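Long-range contact in MHC class I antigen (Anolis carolinensis, PDB 7CPO), which probably presents bound peptides to T cells at the cell surface, as a class I heavy chain paired with beta2-microglobulin: residues S3-P17 with G93-N107. Residues are numbered along the deposited sequence; the frame is centred on the assembly and turned at random.
Sequences SSHSMRYFVTSVSEP and GLHTFQWMYGCELRN
Tyr9 and Tyr101 meet at the apolar centre of two antiparallel strands, 5-14 and 96-105, neighbouring central strands of the eight-stranded sheet that floors the peptide groove of the MHC class I alpha1-alpha2 platform. The Tyr9 CB lies over one face of the Tyr101 ring, 3.9 Å from its centroid, a CH-pi contact. The two rings are turned 28° from each other but slid apart, so they hardly overlap. Tyr101 reaches across because CG sits between its backbone N and carbonyl carbon (chi1 63°). Both hydroxyls hydrogen-bond the backbone of the bound peptide, and each has a second tyrosine partner: Tyr45 for Tyr9, Tyr26 for Tyr101. Next along this groove face, Val11 CG2 packs 3.8 Å from Trp99 CE3, the two side chains lying side by side. On the reverse face Phe10 CE1 approaches Met100 CE at 4.2 Å, and there beta2-microglobulin supplies Phe56 against Phe10 and Trp60 against Met100.

Backbone bonds pair the odd-numbered residues His5 to Ser13 with Leu105 to Phe97; that from Tyr9 N to Tyr101 O is almost straight, 178° at the hydrogen, those of Met7 with Cys103 more bent. Gly102, in the non-hydrogen-bonded pair with Arg8, brings its own CA to 3.1 Å from Met7 O, a CA-H...O contact. Cys103 carries the disulfide to Cys166 of helix 152-176. Outward at one end, Val14 CG1 touches Leu94 CD2 at 3.8 Å. At the other, polar end, extended Glu104 is shared: its OE1 faces Arg106 NE in a salt bridge at 3.5 Å, while the anti lone pair of OE2 accepts Ser4 OG at 2.7 Å.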
loop_
_atom_site.group_PDB
_atom_site.type_symbol
_atom_site.label_atom_id
_atom_site.label_comp_id
_atom_site.label_asym_id
_atom_site.label_seq_id
_atom_site.Cartn_x
_atom_site.Cartn_y
_atom_site.Cartn_z
ATOM N N SER A 3 5.609 -18.537 -0.050
ATOM C CA SER A 3 5.878 -17.791 -1.281
ATOM C C SER A 3 4.696 -17.852 -2.256
ATOM O O SER A 3 4.812 -18.381 -3.359
ATOM C CB SER A 3 7.142 -18.332 -1.948
ATOM O OG SER A 3 7.327 -17.778 -3.237
ATOM N N SER A 4 3.565 -17.285 -1.855
ATOM C CA SER A 4 2.337 -17.353 -2.624
ATOM C C SER A 4 2.166 -16.094 -3.476
ATOM O O SER A 4 2.977 -15.171 -3.432
ATOM C CB SER A 4 1.161 -17.535 -1.674
ATOM O OG SER A 4 0.983 -16.351 -0.926
ATOM N N HIS A 5 1.082 -16.059 -4.257
ATOM C CA HIS A 5 0.704 -14.889 -5.041
ATOM C C HIS A 5 -0.761 -14.548 -4.804
ATOM O O HIS A 5 -1.580 -15.409 -4.461
ATOM C CB HIS A 5 0.925 -15.105 -6.542
ATOM C CG HIS A 5 2.345 -15.380 -6.895
ATOM N ND1 HIS A 5 3.299 -14.388 -6.960
ATOM C CD2 HIS A 5 2.986 -16.540 -7.165
ATOM C CE1 HIS A 5 4.463 -14.922 -7.273
ATOM N NE2 HIS A 5 4.303 -16.228 -7.390
ATOM N N SER A 6 -1.099 -13.289 -5.036
ATOM C CA SER A 6 -2.431 -12.819 -4.720
ATOM C C SER A 6 -2.883 -11.785 -5.739
ATOM O O SER A 6 -2.074 -11.068 -6.338
ATOM C CB SER A 6 -2.464 -12.227 -3.317
ATOM O OG SER A 6 -1.595 -11.106 -3.275
ATOM N N MET A 7 -4.192 -11.724 -5.930
ATOM C CA MET A 7 -4.856 -10.620 -6.611
ATOM C C MET A 7 -5.779 -9.936 -5.611
ATOM O O MET A 7 -6.561 -10.606 -4.928
ATOM C CB MET A 7 -5.657 -11.100 -7.817
ATOM C CG MET A 7 -6.316 -9.948 -8.547
ATOM S SD MET A 7 -7.412 -10.492 -9.843
ATOM C CE MET A 7 -8.884 -10.929 -8.937
ATOM N N ARG A 8 -5.697 -8.613 -5.534
ATOM C CA ARG A 8 -6.283 -7.869 -4.429
ATOM C C ARG A 8 -6.915 -6.590 -4.969
ATOM O O ARG A 8 -6.236 -5.823 -5.660
ATOM C CB ARG A 8 -5.195 -7.536 -3.386
ATOM C CG ARG A 8 -4.826 -8.684 -2.394
ATOM C CD ARG A 8 -3.340 -8.763 -1.968
ATOM N NE ARG A 8 -2.751 -7.458 -1.673
ATOM C CZ ARG A 8 -1.722 -6.935 -2.348
ATOM N NH1 ARG A 8 -1.169 -7.616 -3.348
ATOM N NH2 ARG A 8 -1.245 -5.726 -2.043
ATOM N N TYR A 9 -8.196 -6.351 -4.648
ATOM C CA TYR A 9 -8.878 -5.095 -4.960
ATOM C C TYR A 9 -9.162 -4.279 -3.698
ATOM O O TYR A 9 -9.538 -4.826 -2.655
ATOM C CB TYR A 9 -10.193 -5.344 -5.707
ATOM C CG TYR A 9 -9.955 -5.754 -7.134
ATOM C CD1 TYR A 9 -9.603 -4.808 -8.094
ATOM C CD2 TYR A 9 -10.056 -7.082 -7.525
ATOM C CE1 TYR A 9 -9.363 -5.178 -9.415
ATOM C CE2 TYR A 9 -9.815 -7.471 -8.839
ATOM C CZ TYR A 9 -9.466 -6.507 -9.778
ATOM O OH TYR A 9 -9.233 -6.864 -11.089
ATOM N N PHE A 10 -9.005 -2.961 -3.799
ATOM C CA PHE A 10 -9.199 -2.066 -2.665
ATOM C C PHE A 10 -10.075 -0.904 -3.105
ATOM O O PHE A 10 -9.674 -0.106 -3.963
ATOM C CB PHE A 10 -7.864 -1.533 -2.135
ATOM C CG PHE A 10 -6.907 -2.590 -1.696
ATOM C CD1 PHE A 10 -6.849 -2.970 -0.356
ATOM C CD2 PHE A 10 -6.031 -3.175 -2.611
ATOM C CE1 PHE A 10 -5.927 -3.940 0.076
ATOM C CE2 PHE A 10 -5.121 -4.141 -2.199
ATOM C CZ PHE A 10 -5.058 -4.524 -0.838
ATOM N N VAL A 11 -11.244 -0.784 -2.486
ATOM C CA VAL A 11 -12.253 0.181 -2.880
ATOM C C VAL A 11 -12.566 1.070 -1.687
ATOM O O VAL A 11 -12.811 0.563 -0.586
ATOM C CB VAL A 11 -13.514 -0.534 -3.387
ATOM C CG1 VAL A 11 -14.424 0.435 -4.047
ATOM C CG2 VAL A 11 -13.111 -1.638 -4.351
ATOM N N THR A 12 -12.599 2.387 -1.914
ATOM C CA THR A 12 -12.750 3.379 -0.850
ATOM C C THR A 12 -13.772 4.423 -1.258
ATOM O O THR A 12 -13.656 5.032 -2.329
ATOM C CB THR A 12 -11.428 4.102 -0.528
ATOM O OG1 THR A 12 -10.477 3.179 -0.006
ATOM C CG2 THR A 12 -11.661 5.176 0.489
ATOM N N SER A 13 -14.731 4.672 -0.379
ATOM C CA SER A 13 -15.794 5.624 -0.639
ATOM C C SER A 13 -15.924 6.541 0.568
ATOM O O SER A 13 -16.058 6.062 1.698
ATOM C CB SER A 13 -17.100 4.886 -0.925
ATOM O OG SER A 13 -17.923 5.625 -1.801
ATOM N N VAL A 14 -15.845 7.850 0.327
ATOM C CA VAL A 14 -15.946 8.880 1.354
ATOM C C VAL A 14 -17.154 9.754 1.043
ATOM O O VAL A 14 -17.401 10.078 -0.125
ATOM C CB VAL A 14 -14.667 9.744 1.417
ATOM C CG1 VAL A 14 -14.701 10.653 2.637
ATOM C CG2 VAL A 14 -13.430 8.875 1.413
ATOM N N SER A 15 -17.884 10.166 2.081
ATOM C CA SER A 15 -19.118 10.919 1.879
ATOM C C SER A 15 -18.933 12.434 1.977
ATOM O O SER A 15 -19.316 13.154 1.048
ATOM C CB SER A 15 -20.192 10.450 2.861
ATOM O OG SER A 15 -21.474 10.587 2.266
ATOM N N GLU A 16 -18.338 12.977 3.130
ATOM C CA GLU A 16 -18.158 14.394 2.792
ATOM C C GLU A 16 -16.748 14.662 2.248
ATOM O O GLU A 16 -15.783 14.015 2.669
ATOM C CB GLU A 16 -18.465 15.285 4.001
ATOM C CG GLU A 16 -19.964 15.296 4.349
ATOM C CD GLU A 16 -20.850 15.932 3.259
ATOM O OE1 GLU A 16 -20.805 15.483 2.094
ATOM O OE2 GLU A 16 -21.622 16.869 3.572
ATOM N N PRO A 17 -16.590 15.603 1.305
ATOM C CA PRO A 17 -15.478 15.521 0.336
ATOM C C PRO A 17 -14.090 15.674 0.955
ATOM O O PRO A 17 -13.915 15.973 2.139
ATOM C CB PRO A 17 -15.775 16.666 -0.644
ATOM C CG PRO A 17 -16.635 17.616 0.114
ATOM C CD PRO A 17 -17.459 16.769 1.044
ATOM N N GLY A 93 -21.794 13.203 9.555
ATOM C CA GLY A 93 -20.527 13.871 9.344
ATOM C C GLY A 93 -19.825 13.336 8.108
ATOM O O GLY A 93 -20.473 12.950 7.128
ATOM N N LEU A 94 -18.497 13.312 8.136
ATOM C CA LEU A 94 -17.722 12.653 7.097
ATOM C C LEU A 94 -17.523 11.195 7.492
ATOM O O LEU A 94 -17.092 10.899 8.611
ATOM C CB LEU A 94 -16.378 13.349 6.886
ATOM C CG LEU A 94 -15.392 12.779 5.861
ATOM C CD1 LEU A 94 -14.448 13.890 5.462
ATOM C CD2 LEU A 94 -14.591 11.555 6.363
ATOM N N HIS A 95 -17.818 10.291 6.565
ATOM C CA HIS A 95 -17.791 8.868 6.845
ATOM C C HIS A 95 -17.114 8.141 5.694
ATOM O O HIS A 95 -17.011 8.662 4.582
ATOM C CB HIS A 95 -19.206 8.338 7.072
ATOM C CG HIS A 95 -19.916 9.017 8.196
ATOM N ND1 HIS A 95 -19.549 8.845 9.515
ATOM C CD2 HIS A 95 -20.951 9.887 8.200
ATOM C CE1 HIS A 95 -20.340 9.574 10.283
ATOM N NE2 HIS A 95 -21.199 10.213 9.510
ATOM N N THR A 96 -16.658 6.922 5.977
ATOM C CA THR A 96 -15.883 6.134 5.032
ATOM C C THR A 96 -16.466 4.732 4.891
ATOM O O THR A 96 -16.859 4.112 5.877
ATOM C CB THR A 96 -14.432 6.041 5.484
ATOM O OG1 THR A 96 -13.907 7.361 5.594
ATOM C CG2 THR A 96 -13.598 5.301 4.451
ATOM N N PHE A 97 -16.508 4.232 3.664
ATOM C CA PHE A 97 -16.831 2.836 3.404
ATOM C C PHE A 97 -15.723 2.210 2.566
ATOM O O PHE A 97 -15.322 2.775 1.546
ATOM C CB PHE A 97 -18.167 2.710 2.695
ATOM C CG PHE A 97 -18.745 1.343 2.773
ATOM C CD1 PHE A 97 -19.330 0.895 3.947
ATOM C CD2 PHE A 97 -18.690 0.490 1.681
ATOM C CE1 PHE A 97 -19.870 -0.391 4.027
ATOM C CE2 PHE A 97 -19.223 -0.783 1.755
ATOM C CZ PHE A 97 -19.818 -1.225 2.927
ATOM N N GLN A 98 -15.220 1.056 3.002
ATOM C CA GLN A 98 -14.107 0.381 2.348
ATOM C C GLN A 98 -14.465 -1.076 2.091
ATOM O O GLN A 98 -15.186 -1.705 2.867
ATOM C CB GLN A 98 -12.829 0.418 3.183
ATOM C CG GLN A 98 -12.059 1.732 3.229
ATOM C CD GLN A 98 -11.082 1.746 4.411
ATOM O OE1 GLN A 98 -11.494 1.923 5.560
ATOM N NE2 GLN A 98 -9.786 1.536 4.132
ATOM N N TRP A 99 -13.939 -1.605 0.994
ATOM C CA TRP A 99 -14.197 -2.966 0.556
ATOM C C TRP A 99 -12.875 -3.538 0.083
ATOM O O TRP A 99 -12.221 -2.930 -0.768
ATOM C CB TRP A 99 -15.229 -2.968 -0.573
ATOM C CG TRP A 99 -15.614 -4.290 -1.221
ATOM C CD1 TRP A 99 -15.658 -5.533 -0.647
ATOM C CD2 TRP A 99 -16.074 -4.457 -2.572
ATOM N NE1 TRP A 99 -16.105 -6.469 -1.570
ATOM C CE2 TRP A 99 -16.361 -5.829 -2.755
ATOM C CE3 TRP A 99 -16.256 -3.578 -3.648
ATOM C CZ2 TRP A 99 -16.816 -6.339 -3.973
ATOM C CZ3 TRP A 99 -16.715 -4.090 -4.864
ATOM C CH2 TRP A 99 -16.988 -5.454 -5.011
ATOM N N MET A 100 -12.458 -4.667 0.649
ATOM C CA MET A 100 -11.295 -5.367 0.115
ATOM C C MET A 100 -11.667 -6.813 -0.170
ATOM O O MET A 100 -12.388 -7.451 0.601
ATOM C CB MET A 100 -10.050 -5.281 1.051
ATOM C CG MET A 100 -10.265 -5.703 2.484
ATOM S SD MET A 100 -8.834 -5.352 3.558
ATOM C CE MET A 100 -7.609 -6.490 2.901
ATOM N N TYR A 101 -11.193 -7.312 -1.297
ATOM C CA TYR A 101 -11.447 -8.693 -1.647
ATOM C C TYR A 101 -10.350 -9.172 -2.569
ATOM O O TYR A 101 -9.713 -8.380 -3.271
ATOM C CB TYR A 101 -12.816 -8.877 -2.309
ATOM C CG TYR A 101 -13.028 -8.168 -3.625
ATOM C CD1 TYR A 101 -12.905 -8.847 -4.834
ATOM C CD2 TYR A 101 -13.403 -6.837 -3.659
ATOM C CE1 TYR A 101 -13.134 -8.214 -6.038
ATOM C CE2 TYR A 101 -13.636 -6.200 -4.847
ATOM C CZ TYR A 101 -13.501 -6.893 -6.043
ATOM O OH TYR A 101 -13.731 -6.239 -7.245
ATOM N N GLY A 102 -10.148 -10.480 -2.564
ATOM C CA GLY A 102 -9.201 -11.082 -3.472
ATOM C C GLY A 102 -8.930 -12.513 -3.066
ATOM O O GLY A 102 -9.567 -13.052 -2.165
ATOM N N CYS A 103 -7.950 -13.100 -3.736
ATOM C CA CYS A 103 -7.597 -14.491 -3.541
ATOM C C CYS A 103 -6.096 -14.647 -3.397
ATOM O O CYS A 103 -5.307 -13.815 -3.844
ATOM C CB CYS A 103 -8.065 -15.354 -4.709
ATOM S SG CYS A 103 -7.591 -14.659 -6.284
ATOM N N GLU A 104 -5.721 -15.767 -2.820
ATOM C CA GLU A 104 -4.331 -16.145 -2.650
ATOM C C GLU A 104 -4.124 -17.529 -3.250
ATOM O O GLU A 104 -4.914 -18.443 -2.995
ATOM C CB GLU A 104 -3.953 -16.145 -1.168
ATOM C CG GLU A 104 -2.473 -16.367 -0.924
ATOM C CD GLU A 104 -2.152 -16.613 0.537
ATOM O OE1 GLU A 104 -3.096 -16.730 1.343
ATOM O OE2 GLU A 104 -0.954 -16.710 0.874
ATOM N N LEU A 105 -3.076 -17.681 -4.044
ATOM C CA LEU A 105 -2.671 -18.974 -4.585
ATOM C C LEU A 105 -1.303 -19.328 -4.011
ATOM O O LEU A 105 -0.296 -18.703 -4.366
ATOM C CB LEU A 105 -2.627 -18.928 -6.111
ATOM C CG LEU A 105 -2.172 -20.222 -6.771
ATOM C CD1 LEU A 105 -3.168 -21.375 -6.464
ATOM C CD2 LEU A 105 -1.966 -20.015 -8.264
ATOM N N ARG A 106 -1.252 -20.334 -3.145
ATOM C CA ARG A 106 0.036 -20.659 -2.541
ATOM C C ARG A 106 0.843 -21.586 -3.447
ATOM O O ARG A 106 0.334 -22.146 -4.428
ATOM C CB ARG A 106 -0.173 -21.262 -1.151
ATOM C CG ARG A 106 -1.180 -20.456 -0.353
ATOM C CD ARG A 106 -1.281 -20.837 1.109
ATOM N NE ARG A 106 -2.413 -20.124 1.716
ATOM C CZ ARG A 106 -3.659 -20.598 1.766
ATOM N NH1 ARG A 106 -3.936 -21.805 1.269
ATOM N NH2 ARG A 106 -4.629 -19.878 2.321
ATOM N N ASN A 107 2.140 -21.721 -3.124
ATOM C CA ASN A 107 3.048 -22.529 -3.940
ATOM C C ASN A 107 2.693 -24.003 -3.924
ATOM O O ASN A 107 3.104 -24.741 -4.827
ATOM C CB ASN A 107 4.491 -22.377 -3.468
ATOM C CG ASN A 107 5.180 -21.206 -4.119
ATOM O OD1 ASN A 107 4.656 -20.607 -5.072
ATOM N ND2 ASN A 107 6.373 -20.872 -3.622
#